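Local coordinates for protein putative glycosyltransferase (GalT1) (Streptococcus parasanguinis, PDB 4PHR) that probably acts as a glycosyltransferase, its N-terminal GT-D-fold domain binding uridine-5'-diphosphate beside a manganese ion, at residues Tyr23-Phe34 with Ser68-Pro77. Numbering follows the deposited sequence.
Sequences YIKHNHASVVRF and SDEKLLVCLP. With UDP (uridine-5'-diphosphate), chain B.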
loop_
_atom_site.group_PDB
_atom_site.type_symbol
_atom_site.label_atom_id
_atom_site.label_comp_id
_atom_site.label_asym_id
_atom_site.label_seq_id
_atom_site.Cartn_x
_atom_site.Cartn_y
_atom_site.Cartn_z
ATOM N N TYR A 23 13.290 -4.196 -8.611
ATOM C CA TYR A 23 13.235 -2.899 -9.266
ATOM C C TYR A 23 13.419 -1.757 -8.265
ATOM O O TYR A 23 14.202 -0.840 -8.488
ATOM C CB TYR A 23 11.902 -2.748 -10.000
ATOM C CG TYR A 23 11.742 -1.458 -10.766
ATOM C CD1 TYR A 23 11.554 -0.250 -10.108
ATOM C CD2 TYR A 23 11.753 -1.452 -12.153
ATOM C CE1 TYR A 23 11.391 0.926 -10.804
ATOM C CE2 TYR A 23 11.597 -0.283 -12.861
ATOM C CZ TYR A 23 11.417 0.905 -12.188
ATOM O OH TYR A 23 11.255 2.073 -12.890
ATOM N N ILE A 24 12.666 -1.804 -7.171
ATOM C CA ILE A 24 12.714 -0.744 -6.169
ATOM C C ILE A 24 14.121 -0.590 -5.592
ATOM O O ILE A 24 14.623 0.525 -5.450
ATOM C CB ILE A 24 11.689 -0.994 -5.035
ATOM C CG1 ILE A 24 10.263 -1.004 -5.600
ATOM C CG2 ILE A 24 11.839 0.056 -3.939
ATOM C CD1 ILE A 24 9.239 -1.733 -4.725
ATOM N N LYS A 25 14.748 -1.716 -5.270
ATOM C CA LYS A 25 16.087 -1.718 -4.680
ATOM C C LYS A 25 17.168 -1.251 -5.636
ATOM O O LYS A 25 17.983 -0.388 -5.299
ATOM C CB LYS A 25 16.440 -3.116 -4.194
ATOM C CG LYS A 25 15.606 -3.570 -3.035
ATOM C CD LYS A 25 15.839 -5.032 -2.744
ATOM C CE LYS A 25 14.903 -5.501 -1.646
ATOM N NZ LYS A 25 15.132 -6.926 -1.305
ATOM N N HIS A 26 17.187 -1.845 -6.821
ATOM C CA HIS A 26 18.189 -1.496 -7.817
ATOM C C HIS A 26 18.138 0.004 -8.058
ATOM O O HIS A 26 19.157 0.653 -8.295
ATOM C CB HIS A 26 17.927 -2.255 -9.121
ATOM C CG HIS A 26 18.877 -1.909 -10.227
ATOM N ND1 HIS A 26 18.484 -1.229 -11.360
ATOM C CD2 HIS A 26 20.204 -2.141 -10.370
ATOM C CE1 HIS A 26 19.525 -1.064 -12.157
ATOM N NE2 HIS A 26 20.581 -1.607 -11.577
ATOM N N ASN A 27 16.935 0.553 -7.952
ATOM C CA ASN A 27 16.686 1.925 -8.359
ATOM C C ASN A 27 16.494 2.913 -7.207
ATOM O O ASN A 27 16.505 4.127 -7.412
ATOM C CB ASN A 27 15.488 1.951 -9.309
ATOM C CG ASN A 27 15.776 1.217 -10.607
ATOM O OD1 ASN A 27 16.840 1.391 -11.199
ATOM N ND2 ASN A 27 14.849 0.378 -11.044
ATOM N N HIS A 28 16.347 2.387 -5.995
ATOM C CA HIS A 28 16.008 3.216 -4.837
ATOM C C HIS A 28 14.774 4.060 -5.137
ATOM O O HIS A 28 14.722 5.250 -4.810
ATOM C CB HIS A 28 17.185 4.114 -4.442
ATOM C CG HIS A 28 18.480 3.380 -4.283
ATOM N ND1 HIS A 28 19.512 3.491 -5.190
ATOM C CD2 HIS A 28 18.904 2.518 -3.331
ATOM C CE1 HIS A 28 20.521 2.733 -4.799
ATOM N NE2 HIS A 28 20.178 2.132 -3.673
ATOM N N ALA A 29 13.781 3.432 -5.760
ATOM C CA ALA A 29 12.597 4.138 -6.228
ATOM C C ALA A 29 11.555 4.340 -5.133
ATOM O O ALA A 29 11.421 3.526 -4.221
ATOM C CB ALA A 29 11.974 3.388 -7.394
ATOM N N SER A 30 10.813 5.432 -5.242
ATOM C CA SER A 30 9.567 5.564 -4.502
ATOM C C SER A 30 8.553 4.589 -5.098
ATOM O O SER A 30 8.742 4.088 -6.211
ATOM C CB SER A 30 9.032 6.988 -4.600
ATOM O OG SER A 30 9.844 7.884 -3.867
ATOM N N VAL A 31 7.472 4.327 -4.374
ATOM C CA VAL A 31 6.474 3.379 -4.832
ATOM C C VAL A 31 5.095 3.905 -4.497
ATOM O O VAL A 31 4.823 4.247 -3.346
ATOM C CB VAL A 31 6.628 1.999 -4.150
ATOM C CG1 VAL A 31 5.582 1.021 -4.706
ATOM C CG2 VAL A 31 8.027 1.453 -4.352
ATOM N N VAL A 32 4.227 3.969 -5.507
ATOM C CA VAL A 32 2.820 4.286 -5.287
ATOM C C VAL A 32 1.991 3.112 -5.808
ATOM O O VAL A 32 2.244 2.598 -6.902
ATOM C CB VAL A 32 2.429 5.622 -5.972
ATOM C CG1 VAL A 32 2.653 5.567 -7.475
ATOM C CG2 VAL A 32 1.000 5.984 -5.663
ATOM N N ARG A 33 1.012 2.676 -5.019
ATOM C CA ARG A 33 0.208 1.505 -5.387
ATOM C C ARG A 33 -1.256 1.890 -5.611
ATOM O O ARG A 33 -1.859 2.577 -4.794
ATOM C CB ARG A 33 0.305 0.408 -4.318
ATOM C CG ARG A 33 1.734 -0.064 -3.965
ATOM C CD ARG A 33 1.741 -1.052 -2.755
ATOM N NE ARG A 33 1.031 -0.403 -1.665
ATOM C CZ ARG A 33 -0.255 -0.554 -1.361
ATOM N NH1 ARG A 33 -1.006 -1.494 -1.942
ATOM N NH2 ARG A 33 -0.781 0.225 -0.431
ATOM N N PHE A 34 -1.826 1.472 -6.732
ATOM C CA PHE A 34 -3.247 1.691 -6.969
ATOM C C PHE A 34 -3.983 0.390 -6.709
ATOM O O PHE A 34 -3.690 -0.627 -7.331
ATOM C CB PHE A 34 -3.502 2.202 -8.393
ATOM C CG PHE A 34 -3.105 3.631 -8.579
ATOM C CD1 PHE A 34 -1.774 3.977 -8.750
ATOM C CD2 PHE A 34 -4.059 4.634 -8.532
ATOM C CE1 PHE A 34 -1.410 5.306 -8.890
ATOM C CE2 PHE A 34 -3.704 5.952 -8.679
ATOM C CZ PHE A 34 -2.380 6.291 -8.853
ATOM N N SER A 68 6.564 5.083 -14.830
ATOM C CA SER A 68 7.501 4.457 -13.905
ATOM C C SER A 68 8.916 4.654 -14.433
ATOM O O SER A 68 9.189 4.407 -15.615
ATOM C CB SER A 68 7.215 2.960 -13.752
ATOM O OG SER A 68 6.028 2.724 -13.023
ATOM N N ASP A 69 9.808 5.116 -13.565
ATOM C CA ASP A 69 11.221 5.268 -13.912
ATOM C C ASP A 69 12.069 4.948 -12.688
ATOM O O ASP A 69 11.593 4.298 -11.762
ATOM C CB ASP A 69 11.512 6.672 -14.452
ATOM C CG ASP A 69 11.398 7.752 -13.389
ATOM O OD1 ASP A 69 10.874 7.473 -12.289
ATOM O OD2 ASP A 69 11.832 8.890 -13.664
ATOM N N GLU A 70 13.317 5.397 -12.667
ATOM C CA GLU A 70 14.187 5.043 -11.557
ATOM C C GLU A 70 13.803 5.791 -10.272
ATOM O O GLU A 70 14.232 5.422 -9.181
ATOM C CB GLU A 70 15.663 5.240 -11.923
ATOM C CG GLU A 70 16.574 4.202 -11.283
ATOM C CD GLU A 70 17.938 4.085 -11.941
ATOM O OE1 GLU A 70 18.106 4.568 -13.082
ATOM O OE2 GLU A 70 18.844 3.497 -11.310
ATOM N N LYS A 71 12.973 6.823 -10.404
ATOM C CA LYS A 71 12.517 7.591 -9.241
ATOM C C LYS A 71 11.243 7.056 -8.600
ATOM O O LYS A 71 11.041 7.218 -7.394
ATOM C CB LYS A 71 12.280 9.055 -9.611
ATOM C CG LYS A 71 13.514 9.809 -10.072
ATOM C CD LYS A 71 13.330 11.303 -9.852
ATOM C CE LYS A 71 14.366 12.122 -10.608
ATOM N NZ LYS A 71 14.103 12.130 -12.076
ATOM N N LEU A 72 10.381 6.439 -9.403
ATOM C CA LEU A 72 9.056 6.052 -8.933
ATOM C C LEU A 72 8.526 4.856 -9.701
ATOM O O LEU A 72 8.542 4.835 -10.932
ATOM C CB LEU A 72 8.082 7.218 -9.090
ATOM C CG LEU A 72 6.621 6.933 -8.736
ATOM C CD1 LEU A 72 6.485 6.756 -7.242
ATOM C CD2 LEU A 72 5.727 8.061 -9.228
ATOM N N LEU A 73 8.053 3.860 -8.966
ATOM C CA LEU A 73 7.362 2.720 -9.542
ATOM C C LEU A 73 5.872 2.891 -9.267
ATOM O O LEU A 73 5.455 3.013 -8.106
ATOM C CB LEU A 73 7.866 1.424 -8.909
ATOM C CG LEU A 73 7.309 0.102 -9.445
ATOM C CD1 LEU A 73 7.621 -0.059 -10.928
ATOM C CD2 LEU A 73 7.859 -1.072 -8.643
ATOM N N VAL A 74 5.080 2.919 -10.335
ATOM C CA VAL A 74 3.628 3.001 -10.228
ATOM C C VAL A 74 3.069 1.588 -10.346
ATOM O O VAL A 74 3.406 0.873 -11.289
ATOM C CB VAL A 74 3.037 3.907 -11.330
ATOM C CG1 VAL A 74 1.511 3.927 -11.248
ATOM C CG2 VAL A 74 3.604 5.326 -11.221
ATOM N N CYS A 75 2.222 1.189 -9.394
ATOM C CA CYS A 75 1.800 -0.210 -9.281
ATOM C C CYS A 75 0.308 -0.399 -9.508
ATOM O O CYS A 75 -0.490 0.473 -9.164
ATOM C CB CYS A 75 2.154 -0.765 -7.896
ATOM S SG CYS A 75 3.895 -0.652 -7.477
ATOM N N LEU A 76 -0.052 -1.559 -10.065
ATOM C CA LEU A 76 -1.443 -1.973 -10.242
ATOM C C LEU A 76 -1.652 -3.350 -9.626
ATOM O O LEU A 76 -0.691 -4.080 -9.385
ATOM C CB LEU A 76 -1.762 -2.086 -11.729
ATOM C CG LEU A 76 -2.319 -0.855 -12.440
ATOM C CD1 LEU A 76 -1.768 0.438 -11.916
ATOM C CD2 LEU A 76 -2.116 -0.992 -13.956
ATOM N N PRO A 77 -2.912 -3.725 -9.379
ATOM C CA PRO A 77 -3.151 -5.084 -8.890
ATOM C C PRO A 77 -2.609 -6.125 -9.874
ATOM O O PRO A 77 -2.792 -6.000 -11.084
ATOM C CB PRO A 77 -4.685 -5.150 -8.788
ATOM C CG PRO A 77 -5.129 -3.696 -8.650
ATOM C CD PRO A 77 -4.162 -2.963 -9.543
HETATM N N1 UDP B . -5.395 4.399 6.573
HETATM C C2 UDP B . -5.334 5.426 7.483
HETATM N N3 UDP B . -6.049 6.579 7.263
HETATM C C4 UDP B . -6.821 6.719 6.135
HETATM C C5 UDP B . -6.883 5.681 5.205
HETATM C C6 UDP B . -6.269 4.475 5.527
HETATM O O2 UDP B . -4.666 5.313 8.511
HETATM O O4 UDP B . -7.422 7.786 5.968
HETATM C "C1'" UDP B . -4.557 3.211 6.792
HETATM C "C2'" UDP B . -5.187 1.932 7.276
HETATM O "O2'" UDP B . -5.379 1.969 8.675
HETATM C "C3'" UDP B . -4.131 0.928 6.869
HETATM C "C4'" UDP B . -3.590 1.511 5.574
HETATM O "O4'" UDP B . -4.026 2.872 5.527
HETATM O "O3'" UDP B . -3.090 0.909 7.822
HETATM C "C5'" UDP B . -4.083 0.744 4.353
HETATM O "O5'" UDP B . -3.601 1.395 3.184
HETATM P PA UDP B . -3.963 0.875 1.704
HETATM O O1A UDP B . -5.410 1.037 1.464
HETATM O O2A UDP B . -3.057 1.602 0.783
HETATM O O3A UDP B . -3.608 -0.702 1.821
HETATM P PB UDP B . -3.544 -1.910 0.730
HETATM O O1B UDP B . -4.763 -2.735 0.976
HETATM O O2B UDP B . -2.302 -2.633 1.093
HETATM O O3B UDP B . -3.534 -1.325 -0.648
HETATM O O HOH W 1 12.318 8.842 -5.439
#
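Leu73 lays its CD1 methyl over one face of the Tyr23 ring, 4.0 Å from the centroid and 14° off the ring normal, a CH-pi contact that joins helix 17-27 to strand 72-76. Its CD2 meets Ile24 CG1 at 3.9 Å, the two side chains crossing at about a right angle. With its ring swung anti to the backbone N (chi1 -178°), Tyr23 reaches the loop before the strand, where OH donates a short 2.5 Å bond to Asp69 O, which sits at the ring edge; the hydroxyl approaches from well above that carbonyl's plane. Asp69 OD1 accepts from Lys71 N, an Asx turn, and from Leu72 N, an Asx motif, which holds this loop. After the helix closes in a Schellman motif at His28, strand 30-33 runs parallel to 72-76. Val32 N bonds to Leu73 O, and Cys75 N to Val32 O at 2.9 Å; Phe34 N continues the pattern to Cys75 O. On the face carrying Leu72 and Val74, Val32 CG1 lies beside Val74 CG2 at 3.9 Å, the two valines pointing the same way, and helix 54-64 packs against Val32. On the other face Val31 CG1 meets Cys75 SG at 3.7 Å. Arg33 rests its CG near Cys75 CB, then bends at chi3 (-53°) to leave the strand; NH1 and NH2 both bond O3B of uridine-5'-diphosphate, NH1 at 2.8 Å, and NH2 forms a salt bridge with Asp225. Two neighbouring parallel strands, a helix packed at their start, form the part of the GT-D fold that brings Arg33 to the UDP pocket.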